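Local coordinates for protein DNA ligase (Aquifex aeolicus, PDB 3QWU) that binds adenosine and calcium and probably seals nucleic-acid strands as an ATP-dependent ligase with an RNA-ligase-type adenylation domain, at residues C105-D110 / E137-E142; C308-R311 / N315-A318; E203-F208 / A228-S233; H184-G189 / E211-V216. All coordinates share one frame; numbering follows the deposited sequence.

Interaction 1. Residues C105-D110 / E137-E142; sequences CPFTTD and ENPYIE
The pyrrolidine ring of P139 sits over one face of the F107 ring, while the sulfur of C105 lies at the edge of the Y140 ring, in the plane of that ring. In the first pair, P139 CD stands 4.2 Å from the centroid of the F107 ring and 23° off its normal, which identifies a CH-pi contact. CD is displaced toward the rim, so F107 CD2 is the nearest ring atom, 3.9 Å from P139 CD. F107 reaches across because its CG is anti to the backbone N (chi1 165°), which swings the ring out from the helix toward the loop. In the second pair, C105 SG lies 3.8 Å from Y140 CE2 and 5.0 Å from the centre of that ring, a sulfur-aromatic contact at the edge. C105 is the N-cap residue of helix 106-115, its SG accepting from T108 N at 3.2 Å in a nearly straight bond (168°), so the capping sulfur of this adenylation-domain helix is also the atom that meets the loop. Replacing C105 with an alanine would remove the sulfur, probably leaving T108 N without its cap and the edge of Y140 facing a gap. Next to it, C105 O is gripped from opposite faces of its plane by T109 N and T109 OG1. In the loop, N138 OD1 accepts from Y140 N at 2.8 Å, an Asx turn that fixes the backbone just where P139 and Y140 project. C308 of strand 303-310 touches both F107 and P139, and L323 of helix 313-325 packs on Y140.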
loop_
_atom_site.group_PDB
_atom_site.type_symbol
_atom_site.label_atom_id
_atom_site.label_comp_id
_atom_site.label_asym_id
_atom_site.label_seq_id
_atom_site.Cartn_x
_atom_site.Cartn_y
_atom_site.Cartn_z
ATOM N N CYS A 105 -10.338 -29.035 -3.607
ATOM C CA CYS A 105 -10.741 -28.494 -2.308
ATOM C C CYS A 105 -11.386 -29.592 -1.501
ATOM O O CYS A 105 -12.442 -30.102 -1.887
ATOM C CB CYS A 105 -11.750 -27.379 -2.468
ATOM S SG CYS A 105 -12.218 -26.742 -0.822
ATOM N N PRO A 106 -10.758 -29.976 -0.388
ATOM C CA PRO A 106 -11.307 -31.052 0.435
ATOM C C PRO A 106 -12.643 -30.680 1.091
ATOM O O PRO A 106 -13.496 -31.534 1.297
ATOM C CB PRO A 106 -10.216 -31.286 1.502
ATOM C CG PRO A 106 -9.055 -30.528 1.088
ATOM C CD PRO A 106 -9.457 -29.491 0.116
ATOM N N PHE A 107 -12.827 -29.405 1.403
ATOM C CA PHE A 107 -14.077 -28.983 2.000
ATOM C C PHE A 107 -15.182 -28.967 0.957
ATOM O O PHE A 107 -16.203 -29.641 1.147
ATOM C CB PHE A 107 -13.937 -27.616 2.663
ATOM C CG PHE A 107 -15.248 -26.954 2.984
ATOM C CD1 PHE A 107 -15.954 -27.308 4.096
ATOM C CD2 PHE A 107 -15.754 -25.969 2.168
ATOM C CE1 PHE A 107 -17.121 -26.687 4.418
ATOM C CE2 PHE A 107 -16.944 -25.363 2.460
ATOM C CZ PHE A 107 -17.624 -25.710 3.601
ATOM N N THR A 108 -14.991 -28.211 -0.126
ATOM C CA THR A 108 -15.998 -28.113 -1.202
ATOM C C THR A 108 -16.315 -29.491 -1.787
ATOM O O THR A 108 -17.476 -29.812 -1.992
ATOM C CB THR A 108 -15.564 -27.155 -2.368
ATOM O OG1 THR A 108 -14.959 -25.978 -1.826
ATOM C CG2 THR A 108 -16.780 -26.820 -3.343
ATOM N N THR A 109 -15.305 -30.302 -2.059
ATOM C CA THR A 109 -15.535 -31.679 -2.553
ATOM C C THR A 109 -16.322 -32.563 -1.563
ATOM O O THR A 109 -17.189 -33.310 -1.975
ATOM C CB THR A 109 -14.223 -32.421 -2.882
ATOM O OG1 THR A 109 -13.503 -31.668 -3.828
ATOM C CG2 THR A 109 -14.511 -33.840 -3.441
ATOM N N ASP A 110 -15.987 -32.495 -0.275
ATOM C CA ASP A 110 -16.735 -33.220 0.770
ATOM C C ASP A 110 -18.217 -32.809 0.794
ATOM O O ASP A 110 -19.124 -33.616 0.956
ATOM C CB ASP A 110 -16.092 -32.897 2.129
ATOM C CG ASP A 110 -16.844 -33.499 3.306
ATOM O OD1 ASP A 110 -17.964 -33.035 3.581
ATOM O OD2 ASP A 110 -16.317 -34.421 3.958
ATOM N N GLU A 137 -19.922 -19.988 7.429
ATOM C CA GLU A 137 -19.109 -21.083 7.901
ATOM C C GLU A 137 -18.317 -21.781 6.776
ATOM O O GLU A 137 -18.483 -22.969 6.538
ATOM C CB GLU A 137 -20.015 -22.056 8.641
ATOM C CG GLU A 137 -20.750 -21.401 9.774
ATOM C CD GLU A 137 -21.787 -22.312 10.398
ATOM O OE1 GLU A 137 -21.784 -23.544 10.164
ATOM O OE2 GLU A 137 -22.626 -21.785 11.129
ATOM N N ASN A 138 -17.454 -21.028 6.109
ATOM C CA ASN A 138 -16.530 -21.552 5.144
ATOM C C ASN A 138 -15.098 -21.255 5.577
ATOM O O ASN A 138 -14.884 -20.432 6.421
ATOM C CB ASN A 138 -16.819 -21.008 3.739
ATOM C CG ASN A 138 -16.197 -19.654 3.477
ATOM O OD1 ASN A 138 -15.037 -19.546 3.081
ATOM N ND2 ASN A 138 -16.979 -18.609 3.685
ATOM N N PRO A 139 -14.108 -21.963 5.008
ATOM C CA PRO A 139 -12.774 -21.841 5.573
ATOM C C PRO A 139 -11.908 -20.881 4.835
ATOM O O PRO A 139 -10.780 -20.721 5.206
ATOM C CB PRO A 139 -12.204 -23.256 5.423
ATOM C CG PRO A 139 -13.036 -23.884 4.267
ATOM C CD PRO A 139 -14.138 -22.942 3.918
ATOM N N TYR A 140 -12.417 -20.223 3.812
ATOM C CA TYR A 140 -11.579 -19.326 3.019
ATOM C C TYR A 140 -11.780 -17.810 3.270
ATOM O O TYR A 140 -10.868 -17.035 3.090
ATOM C CB TYR A 140 -11.832 -19.612 1.551
ATOM C CG TYR A 140 -11.339 -20.956 1.119
ATOM C CD1 TYR A 140 -10.005 -21.224 1.086
ATOM C CD2 TYR A 140 -12.228 -21.972 0.776
ATOM C CE1 TYR A 140 -9.548 -22.450 0.671
ATOM C CE2 TYR A 140 -11.796 -23.193 0.379
ATOM C CZ TYR A 140 -10.439 -23.442 0.324
ATOM O OH TYR A 140 -9.968 -24.659 -0.080
ATOM N N ILE A 141 -12.973 -17.421 3.688
ATOM C CA ILE A 141 -13.443 -16.050 3.640
ATOM C C ILE A 141 -14.281 -15.844 4.906
ATOM O O ILE A 141 -15.227 -16.592 5.176
ATOM C CB ILE A 141 -14.316 -15.882 2.351
ATOM C CG1 ILE A 141 -13.431 -16.012 1.099
ATOM C CG2 ILE A 141 -15.070 -14.566 2.304
ATOM C CD1 ILE A 141 -12.320 -14.971 1.014
ATOM N N GLU A 142 -13.877 -14.885 5.721
ATOM C CA GLU A 142 -14.568 -14.494 6.934
ATOM C C GLU A 142 -15.959 -13.967 6.601
ATOM O O GLU A 142 -16.948 -14.302 7.235
ATOM C CB GLU A 142 -13.718 -13.388 7.544
ATOM C CG GLU A 142 -14.265 -12.680 8.748
ATOM C CD GLU A 142 -13.487 -11.394 9.001
ATOM O OE1 GLU A 142 -12.377 -11.268 8.403
ATOM O OE2 GLU A 142 -13.998 -10.530 9.764
#

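Interaction 2. Residues C308-R311 / N315-A318; sequences CKFR and NAIA
F310 holds CG anti to its own carbonyl carbon (chi1 -58°), and chi2 of 70° then turns the ring so that one face lies against A316. The methyl A316 CB stands 3.5 Å from the centroid of the F310 ring, only 14° from the ring normal, so the pair is a close CH-pi contact. A316 CA lies over the same face but nearer the rim, 3.4 Å from F310 CZ. The CD2-CE2 side of the ring runs along N315: F310 CD2 touches N315 CB at 3.6 Å, and F310 CE2 comes within 3.3 Å of N315 O, which approaches obliquely. A leucine in place of F310 would take away the flat face, and A316 CB would probably be left with a gap beneath it and the helix less firmly seated. The amide of N315 is engaged elsewhere, its ND2 donating to D110 OD2. With three residues between its segments, the contact closes a tight strand-to-helix connection in the C-terminal region, whose family is grouped with OB folds. Strand 303-310 is an outer strand of a three-stranded antiparallel sheet, beside strand 343-352; helix 313-325 also touches L337 of strand 330-340 through A316, and helix 106-115 borders F310 through D110.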
loop_
_atom_site.group_PDB
_atom_site.type_symbol
_atom_site.label_atom_id
_atom_site.label_comp_id
_atom_site.label_asym_id
_atom_site.label_seq_id
_atom_site.Cartn_x
_atom_site.Cartn_y
_atom_site.Cartn_z
ATOM N N CYS A 308 -16.290 -24.520 10.094
ATOM C CA CYS A 308 -16.946 -25.194 8.964
ATOM C C CYS A 308 -17.184 -26.667 9.276
ATOM O O CYS A 308 -16.659 -27.185 10.256
ATOM C CB CYS A 308 -16.135 -24.989 7.692
ATOM S SG CYS A 308 -14.425 -25.597 7.819
ATOM N N LYS A 309 -18.028 -27.308 8.467
ATOM C CA LYS A 309 -18.594 -28.673 8.721
ATOM C C LYS A 309 -18.209 -29.695 7.658
ATOM O O LYS A 309 -18.281 -29.387 6.477
ATOM C CB LYS A 309 -20.097 -28.586 8.599
ATOM C CG LYS A 309 -20.861 -28.672 9.815
ATOM C CD LYS A 309 -22.298 -28.187 9.510
ATOM C CE LYS A 309 -23.209 -29.324 9.062
ATOM N NZ LYS A 309 -24.615 -28.914 8.762
ATOM N N PHE A 310 -17.891 -30.914 8.044
ATOM C CA PHE A 310 -17.601 -31.942 7.059
ATOM C C PHE A 310 -18.401 -33.195 7.302
ATOM O O PHE A 310 -18.713 -33.505 8.432
ATOM C CB PHE A 310 -16.144 -32.375 7.059
ATOM C CG PHE A 310 -15.188 -31.291 6.828
ATOM C CD1 PHE A 310 -14.989 -30.315 7.787
ATOM C CD2 PHE A 310 -14.410 -31.281 5.681
ATOM C CE1 PHE A 310 -14.061 -29.299 7.587
ATOM C CE2 PHE A 310 -13.452 -30.291 5.474
ATOM C CZ PHE A 310 -13.283 -29.283 6.414
ATOM N N ARG A 311 -18.687 -33.917 6.224
ATOM C CA ARG A 311 -19.227 -35.277 6.278
ATOM C C ARG A 311 -18.136 -36.276 6.687
ATOM O O ARG A 311 -18.416 -37.231 7.425
ATOM C CB ARG A 311 -19.833 -35.655 4.929
ATOM C CG ARG A 311 -20.844 -34.600 4.453
ATOM C CD ARG A 311 -21.683 -35.057 3.313
ATOM N NE ARG A 311 -22.792 -35.880 3.778
ATOM C CZ ARG A 311 -23.685 -36.470 2.981
ATOM N NH1 ARG A 311 -24.649 -37.206 3.530
ATOM N NH2 ARG A 311 -23.618 -36.332 1.657
ATOM N N ASN A 315 -11.355 -35.433 5.542
ATOM C CA ASN A 315 -11.479 -34.205 4.755
ATOM C C ASN A 315 -11.206 -32.899 5.505
ATOM O O ASN A 315 -10.684 -31.950 4.912
ATOM C CB ASN A 315 -12.856 -34.130 4.094
ATOM C CG ASN A 315 -13.004 -35.146 3.012
ATOM O OD1 ASN A 315 -12.004 -35.603 2.468
ATOM N ND2 ASN A 315 -14.247 -35.492 2.666
ATOM N N ALA A 316 -11.521 -32.873 6.799
ATOM C CA ALA A 316 -11.219 -31.721 7.609
ATOM C C ALA A 316 -9.757 -31.685 7.857
ATOM O O ALA A 316 -9.164 -30.614 7.790
ATOM C CB ALA A 316 -11.970 -31.744 8.888
ATOM N N ILE A 317 -9.152 -32.846 8.116
ATOM C CA ILE A 317 -7.701 -32.932 8.313
ATOM C C ILE A 317 -7.009 -32.524 7.019
ATOM O O ILE A 317 -6.090 -31.722 7.054
ATOM C CB ILE A 317 -7.209 -34.338 8.774
ATOM C CG1 ILE A 317 -7.602 -34.585 10.245
ATOM C CG2 ILE A 317 -5.658 -34.506 8.609
ATOM C CD1 ILE A 317 -6.714 -33.889 11.296
ATOM N N ALA A 318 -7.484 -33.041 5.881
ATOM C CA ALA A 318 -6.919 -32.680 4.577
ATOM C C ALA A 318 -7.031 -31.174 4.323
ATOM O O ALA A 318 -6.107 -30.563 3.728
ATOM C CB ALA A 318 -7.584 -33.463 3.455
#

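Interaction 3. Residues E203-F208 / A228-S233; sequences EILKRF and AKYITS
L205 reaches from helix 195-210 to Y230 and T232, and its side chain can be followed outward atom by atom. CB points at strand 227-231 but makes no close contact there itself; CG, anti to the carbonyl carbon (chi1 -77°), is the first atom to arrive, 4.2 Å from Y230 CD1. Beyond it the chain forks. L205 CD1 presses on the tyrosine at 3.5 Å from Y230 CD1, approaching the ring obliquely. The other methyl, L205 CD2, lies in the plane of that ring at its edge and reaches on to T232 CG2, 4.0 Å away. One leucine therefore straddles two side chains that both project toward the helix, with I231 between them pointing away, an alternation that carries on from the strand into T232, just past its end. The strand belongs to the mixed sheet of the adenylation domain, and helix 195-210 lies against one face of it; K229 of the same strand lines the adenosine pocket. T232 CG2 also meets F208 CB, at 4.3 Å, one helical turn beyond L205. At the polar branch, T232 OG1 caps the following helix 233-242 through A235 N and bonds to R213 O. Beyond Y230, F265 of helix 254-269 packs against the tyrosine.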
loop_
_atom_site.group_PDB
_atom_site.type_symbol
_atom_site.label_atom_id
_atom_site.label_comp_id
_atom_site.label_asym_id
_atom_site.label_seq_id
_atom_site.Cartn_x
_atom_site.Cartn_y
_atom_site.Cartn_z
ATOM N N GLU A 203 -29.810 2.182 -10.734
ATOM C CA GLU A 203 -30.735 1.925 -9.650
ATOM C C GLU A 203 -30.380 0.560 -8.993
ATOM O O GLU A 203 -30.392 0.425 -7.755
ATOM C CB GLU A 203 -32.156 1.968 -10.160
ATOM C CG GLU A 203 -33.239 1.608 -9.137
ATOM C CD GLU A 203 -33.309 2.555 -7.910
ATOM O OE1 GLU A 203 -33.514 3.794 -8.108
ATOM O OE2 GLU A 203 -33.163 2.039 -6.741
ATOM N N ILE A 204 -30.006 -0.428 -9.813
ATOM C CA ILE A 204 -29.698 -1.742 -9.306
ATOM C C ILE A 204 -28.490 -1.703 -8.363
ATOM O O ILE A 204 -28.547 -2.223 -7.248
ATOM C CB ILE A 204 -29.511 -2.755 -10.471
ATOM C CG1 ILE A 204 -30.911 -3.123 -11.030
ATOM C CG2 ILE A 204 -28.700 -4.022 -10.019
ATOM C CD1 ILE A 204 -30.884 -3.769 -12.360
ATOM N N LEU A 205 -27.448 -1.006 -8.761
ATOM C CA LEU A 205 -26.250 -0.862 -7.904
ATOM C C LEU A 205 -26.479 -0.056 -6.649
ATOM O O LEU A 205 -25.950 -0.412 -5.615
ATOM C CB LEU A 205 -25.025 -0.358 -8.694
ATOM C CG LEU A 205 -24.508 -1.598 -9.481
ATOM C CD1 LEU A 205 -23.851 -1.124 -10.659
ATOM C CD2 LEU A 205 -23.578 -2.571 -8.644
ATOM N N LYS A 206 -27.304 0.959 -6.721
ATOM C CA LYS A 206 -27.686 1.726 -5.575
ATOM C C LYS A 206 -28.403 0.818 -4.580
ATOM O O LYS A 206 -28.140 0.878 -3.397
ATOM C CB LYS A 206 -28.640 2.858 -6.014
ATOM C CG LYS A 206 -29.127 3.751 -4.877
ATOM C CD LYS A 206 -30.392 4.459 -5.234
ATOM C CE LYS A 206 -30.785 5.495 -4.190
ATOM N NZ LYS A 206 -32.086 5.174 -3.515
ATOM N N ARG A 207 -29.313 -0.029 -5.075
ATOM C CA ARG A 207 -30.090 -0.931 -4.214
ATOM C C ARG A 207 -29.178 -2.020 -3.564
ATOM O O ARG A 207 -29.121 -2.219 -2.356
ATOM C CB ARG A 207 -31.251 -1.539 -5.013
ATOM C CG ARG A 207 -32.183 -2.380 -4.145
ATOM C CD ARG A 207 -33.328 -2.989 -4.884
ATOM N NE ARG A 207 -32.960 -4.065 -5.793
ATOM C CZ ARG A 207 -32.848 -3.966 -7.108
ATOM N NH1 ARG A 207 -33.069 -2.830 -7.748
ATOM N NH2 ARG A 207 -32.544 -5.042 -7.798
ATOM N N PHE A 208 -28.370 -2.647 -4.390
ATOM C CA PHE A 208 -27.441 -3.654 -3.934
ATOM C C PHE A 208 -26.542 -3.097 -2.851
ATOM O O PHE A 208 -26.233 -3.739 -1.823
ATOM C CB PHE A 208 -26.595 -4.086 -5.185
ATOM C CG PHE A 208 -27.118 -5.269 -5.887
ATOM C CD1 PHE A 208 -28.440 -5.559 -5.866
ATOM C CD2 PHE A 208 -26.260 -6.119 -6.541
ATOM C CE1 PHE A 208 -28.930 -6.708 -6.474
ATOM C CE2 PHE A 208 -26.731 -7.270 -7.200
ATOM C CZ PHE A 208 -28.067 -7.558 -7.178
ATOM N N ALA A 228 -17.144 -8.093 -17.590
ATOM C CA ALA A 228 -16.634 -6.987 -16.753
ATOM C C ALA A 228 -17.387 -6.924 -15.452
ATOM O O ALA A 228 -18.548 -7.215 -15.408
ATOM C CB ALA A 228 -16.721 -5.661 -17.473
ATOM N N LYS A 229 -16.722 -6.529 -14.375
ATOM C CA LYS A 229 -17.372 -6.493 -13.067
ATOM C C LYS A 229 -17.296 -5.098 -12.442
ATOM O O LYS A 229 -16.360 -4.315 -12.716
ATOM C CB LYS A 229 -16.756 -7.524 -12.126
ATOM C CG LYS A 229 -15.261 -7.326 -11.827
ATOM C CD LYS A 229 -14.804 -8.355 -10.731
ATOM C CE LYS A 229 -13.386 -8.894 -10.955
ATOM N NZ LYS A 229 -12.258 -7.979 -10.629
ATOM N N TYR A 230 -18.274 -4.797 -11.613
ATOM C CA TYR A 230 -18.309 -3.539 -10.909
ATOM C C TYR A 230 -18.746 -3.818 -9.470
ATOM O O TYR A 230 -19.682 -4.615 -9.250
ATOM C CB TYR A 230 -19.249 -2.583 -11.626
ATOM C CG TYR A 230 -19.389 -1.278 -10.951
ATOM C CD1 TYR A 230 -20.423 -1.041 -10.038
ATOM C CD2 TYR A 230 -18.474 -0.241 -11.213
ATOM C CE1 TYR A 230 -20.547 0.226 -9.392
ATOM C CE2 TYR A 230 -18.564 0.999 -10.593
ATOM C CZ TYR A 230 -19.597 1.242 -9.669
ATOM O OH TYR A 230 -19.645 2.482 -9.041
ATOM N N ILE A 231 -18.045 -3.173 -8.508
ATOM C CA ILE A 231 -18.186 -3.427 -7.058
ATOM C C ILE A 231 -18.875 -2.224 -6.369
ATOM O O ILE A 231 -18.668 -1.062 -6.731
ATOM C CB ILE A 231 -16.787 -3.704 -6.435
ATOM C CG1 ILE A 231 -16.004 -4.672 -7.380
ATOM C CG2 ILE A 231 -16.837 -4.271 -4.974
ATOM C CD1 ILE A 231 -16.330 -6.251 -7.415
ATOM N N THR A 232 -19.720 -2.510 -5.395
ATOM C CA THR A 232 -20.360 -1.452 -4.620
ATOM C C THR A 232 -19.347 -0.809 -3.673
ATOM O O THR A 232 -18.326 -1.404 -3.326
ATOM C CB THR A 232 -21.518 -1.994 -3.808
ATOM O OG1 THR A 232 -21.043 -3.020 -2.898
ATOM C CG2 THR A 232 -22.634 -2.561 -4.762
ATOM N N SER A 233 -19.629 0.418 -3.256
ATOM C CA SER A 233 -18.725 1.100 -2.374
ATOM C C SER A 233 -18.753 0.411 -1.039
ATOM O O SER A 233 -17.691 0.260 -0.429
ATOM C CB SER A 233 -19.079 2.555 -2.238
ATOM O OG SER A 233 -20.409 2.644 -1.945
#

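Interaction 4. Residues H184-G189 / E211-V216. With ADN (adenosine), chain C.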
loop_
_atom_site.group_PDB
_atom_site.type_symbol
_atom_site.label_atom_id
_atom_site.label_comp_id
_atom_site.label_asym_id
_atom_site.label_seq_id
_atom_site.Cartn_x
_atom_site.Cartn_y
_atom_site.Cartn_z
ATOM N N HIS A 184 -28.494 -20.643 -8.488
ATOM C CA HIS A 184 -27.792 -19.766 -9.432
ATOM C C HIS A 184 -27.684 -18.342 -8.882
ATOM O O HIS A 184 -28.399 -17.964 -7.963
ATOM C CB HIS A 184 -28.574 -19.721 -10.735
ATOM C CG HIS A 184 -29.986 -19.266 -10.527
ATOM N ND1 HIS A 184 -31.041 -20.146 -10.423
ATOM C CD2 HIS A 184 -30.495 -18.035 -10.280
ATOM C CE1 HIS A 184 -32.148 -19.466 -10.167
ATOM N NE2 HIS A 184 -31.843 -18.182 -10.076
ATOM N N VAL A 185 -26.787 -17.549 -9.466
ATOM C CA VAL A 185 -26.639 -16.140 -9.067
ATOM C C VAL A 185 -27.895 -15.451 -9.563
ATOM O O VAL A 185 -28.501 -15.934 -10.518
ATOM C CB VAL A 185 -25.330 -15.523 -9.654
ATOM C CG1 VAL A 185 -24.086 -16.182 -9.009
ATOM C CG2 VAL A 185 -25.255 -15.688 -11.179
ATOM N N GLU A 186 -28.351 -14.396 -8.885
ATOM C CA GLU A 186 -29.519 -13.641 -9.327
ATOM C C GLU A 186 -29.223 -13.073 -10.704
ATOM O O GLU A 186 -28.130 -12.570 -10.926
ATOM C CB GLU A 186 -29.868 -12.493 -8.342
ATOM C CG GLU A 186 -30.945 -11.500 -8.911
ATOM C CD GLU A 186 -31.382 -10.395 -7.963
ATOM O OE1 GLU A 186 -30.719 -10.200 -6.942
ATOM O OE2 GLU A 186 -32.392 -9.691 -8.242
ATOM N N ILE A 187 -30.209 -13.119 -11.626
ATOM C CA ILE A 187 -30.052 -12.540 -12.945
ATOM C C ILE A 187 -30.897 -11.289 -12.962
ATOM O O ILE A 187 -32.109 -11.356 -12.697
ATOM C CB ILE A 187 -30.532 -13.430 -14.048
ATOM C CG1 ILE A 187 -29.968 -14.861 -13.942
ATOM C CG2 ILE A 187 -30.184 -12.809 -15.433
ATOM C CD1 ILE A 187 -28.585 -15.129 -14.646
ATOM N N LEU A 188 -30.275 -10.136 -13.251
ATOM C CA LEU A 188 -30.997 -8.853 -13.236
ATOM C C LEU A 188 -31.695 -8.561 -14.549
ATOM O O LEU A 188 -32.708 -7.858 -14.567
ATOM C CB LEU A 188 -30.065 -7.696 -12.904
ATOM C CG LEU A 188 -29.632 -7.572 -11.448
ATOM C CD1 LEU A 188 -30.874 -7.487 -10.512
ATOM C CD2 LEU A 188 -28.609 -8.680 -10.998
ATOM N N GLY A 189 -31.131 -9.117 -15.628
ATOM C CA GLY A 189 -31.714 -9.068 -16.938
ATOM C C GLY A 189 -30.679 -8.708 -17.995
ATOM O O GLY A 189 -29.451 -8.755 -17.758
ATOM N N GLU A 211 -28.265 -2.791 0.116
ATOM C CA GLU A 211 -28.547 -4.148 0.669
ATOM C C GLU A 211 -27.263 -4.880 1.073
ATOM O O GLU A 211 -27.293 -6.018 1.475
ATOM C CB GLU A 211 -29.271 -5.014 -0.369
ATOM C CG GLU A 211 -30.708 -4.565 -0.738
ATOM C CD GLU A 211 -31.293 -5.341 -1.926
ATOM O OE1 GLU A 211 -30.499 -5.982 -2.642
ATOM O OE2 GLU A 211 -32.539 -5.292 -2.136
ATOM N N GLY A 212 -26.121 -4.263 0.901
ATOM C CA GLY A 212 -24.853 -4.938 1.244
ATOM C C GLY A 212 -24.434 -6.022 0.289
ATOM O O GLY A 212 -23.784 -6.963 0.679
ATOM N N ARG A 213 -24.812 -5.937 -0.964
ATOM C CA ARG A 213 -24.376 -6.948 -1.936
ATOM C C ARG A 213 -23.056 -6.543 -2.553
ATOM O O ARG A 213 -22.639 -5.378 -2.429
ATOM C CB ARG A 213 -25.463 -7.130 -2.997
ATOM C CG ARG A 213 -26.570 -8.002 -2.395
ATOM C CD ARG A 213 -27.759 -8.230 -3.181
ATOM N NE ARG A 213 -28.708 -8.867 -2.276
ATOM C CZ ARG A 213 -29.196 -10.095 -2.395
ATOM N NH1 ARG A 213 -28.905 -10.887 -3.460
ATOM N NH2 ARG A 213 -30.031 -10.514 -1.456
ATOM N N GLU A 214 -22.353 -7.488 -3.146
ATOM C CA GLU A 214 -20.993 -7.159 -3.572
ATOM C C GLU A 214 -20.939 -6.269 -4.811
ATOM O O GLU A 214 -20.121 -5.363 -4.895
ATOM C CB GLU A 214 -20.147 -8.390 -3.799
ATOM C CG GLU A 214 -18.701 -7.993 -3.991
ATOM C CD GLU A 214 -17.792 -9.197 -4.086
ATOM O OE1 GLU A 214 -16.734 -9.170 -3.413
ATOM O OE2 GLU A 214 -18.141 -10.168 -4.801
ATOM N N GLY A 215 -21.854 -6.488 -5.747
ATOM C CA GLY A 215 -21.746 -5.909 -7.071
ATOM C C GLY A 215 -22.399 -6.761 -8.133
ATOM O O GLY A 215 -23.224 -7.609 -7.825
ATOM N N VAL A 216 -22.054 -6.516 -9.386
ATOM C CA VAL A 216 -22.556 -7.309 -10.486
ATOM C C VAL A 216 -21.434 -7.687 -11.419
ATOM O O VAL A 216 -20.362 -7.056 -11.411
ATOM C CB VAL A 216 -23.647 -6.511 -11.273
ATOM C CG1 VAL A 216 -24.774 -6.112 -10.337
ATOM C CG2 VAL A 216 -23.013 -5.259 -11.960
HETATM O "O5'" ADN C . -13.123 -12.580 -10.740
HETATM C "C5'" ADN C . -14.482 -12.415 -10.331
HETATM C "C4'" ADN C . -14.848 -13.502 -9.327
HETATM O "O4'" ADN C . -16.159 -13.261 -8.731
HETATM C "C3'" ADN C . -14.937 -14.861 -10.008
HETATM O "O3'" ADN C . -13.717 -15.595 -10.050
HETATM C "C2'" ADN C . -16.030 -15.588 -9.232
HETATM O "O2'" ADN C . -15.469 -16.502 -8.304
HETATM C "C1'" ADN C . -16.826 -14.517 -8.491
HETATM N N9 ADN C . -18.220 -14.385 -8.945
HETATM C C8 ADN C . -19.263 -14.177 -8.108
HETATM N N7 ADN C . -20.440 -14.082 -8.772
HETATM C C5 ADN C . -20.115 -14.205 -10.085
HETATM C C6 ADN C . -20.881 -14.155 -11.334
HETATM N N6 ADN C . -22.228 -13.970 -11.241
HETATM N N1 ADN C . -20.218 -14.359 -12.514
HETATM C C2 ADN C . -18.865 -14.534 -12.538
HETATM N N3 ADN C . -18.092 -14.553 -11.414
HETATM C C4 ADN C . -18.663 -14.413 -10.197
#
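The carboxylate of E186 and the guanidinium of R213 are turned almost perpendicular, their planes 88° apart. E186 OE1 lies 4.0 Å from R213 NH1, well out of the guanidinium plane, so this is a long salt bridge of charge alone with no N-H directed at the oxygen. E211 OE1 stands on the same side of that plane, 3.4 Å from R213 NE, and it too is off the N-H directions. The two carboxylates remain 6.0 Å apart between E186 OE1 and E211 OE1, and the arginine probably offsets their mutual repulsion. E186 reaches out with CG anti to its backbone N (chi1 169°) and an extended chain. R213 NH1 has a second, stronger partner in E79 OE1. Just before E186, V185 rests its branched end against the exocyclic amine of adenosine, with CG2 3.5 Å from ADN N6, as part of the nucleoside pocket. G212, with positive phi, ends helix 195-210 in a Schellman motif and turns the chain toward E214, which pairs with K80 and is a calcium ligand when that site is filled. Strands 187-191 and 215-220 flank strand 75-80, helix 195-210 linking them in a beta-alpha-beta crossover, and F208 of that helix packs on E186 and R213.

Overall arrangement
The four contacts form two clusters. Interactions 3 and 4, centres 8 Å apart, reach one mixed sheet; helix 195-210 carries 203-208 of interaction 3 and connects the two segments of interaction 4. Their segments alternate along the chain, and F208 O probably accepts from R213 N (2.8 Å). Interactions 1 and 2, also 8 Å apart, meet where D110 OD2 probably hydrogen-bonds N315 ND2 (2.7 Å), so the C-terminal region is joined directly to the adenylation domain. Between clusters, interactions 2 and 3 are about 35 Å apart, centre to centre, on opposite sides of the chain's centre. Interaction 1 comes first in sequence, interaction 2 last. One cluster borders the adenosine pocket; the other probably helps to position the C-terminal region.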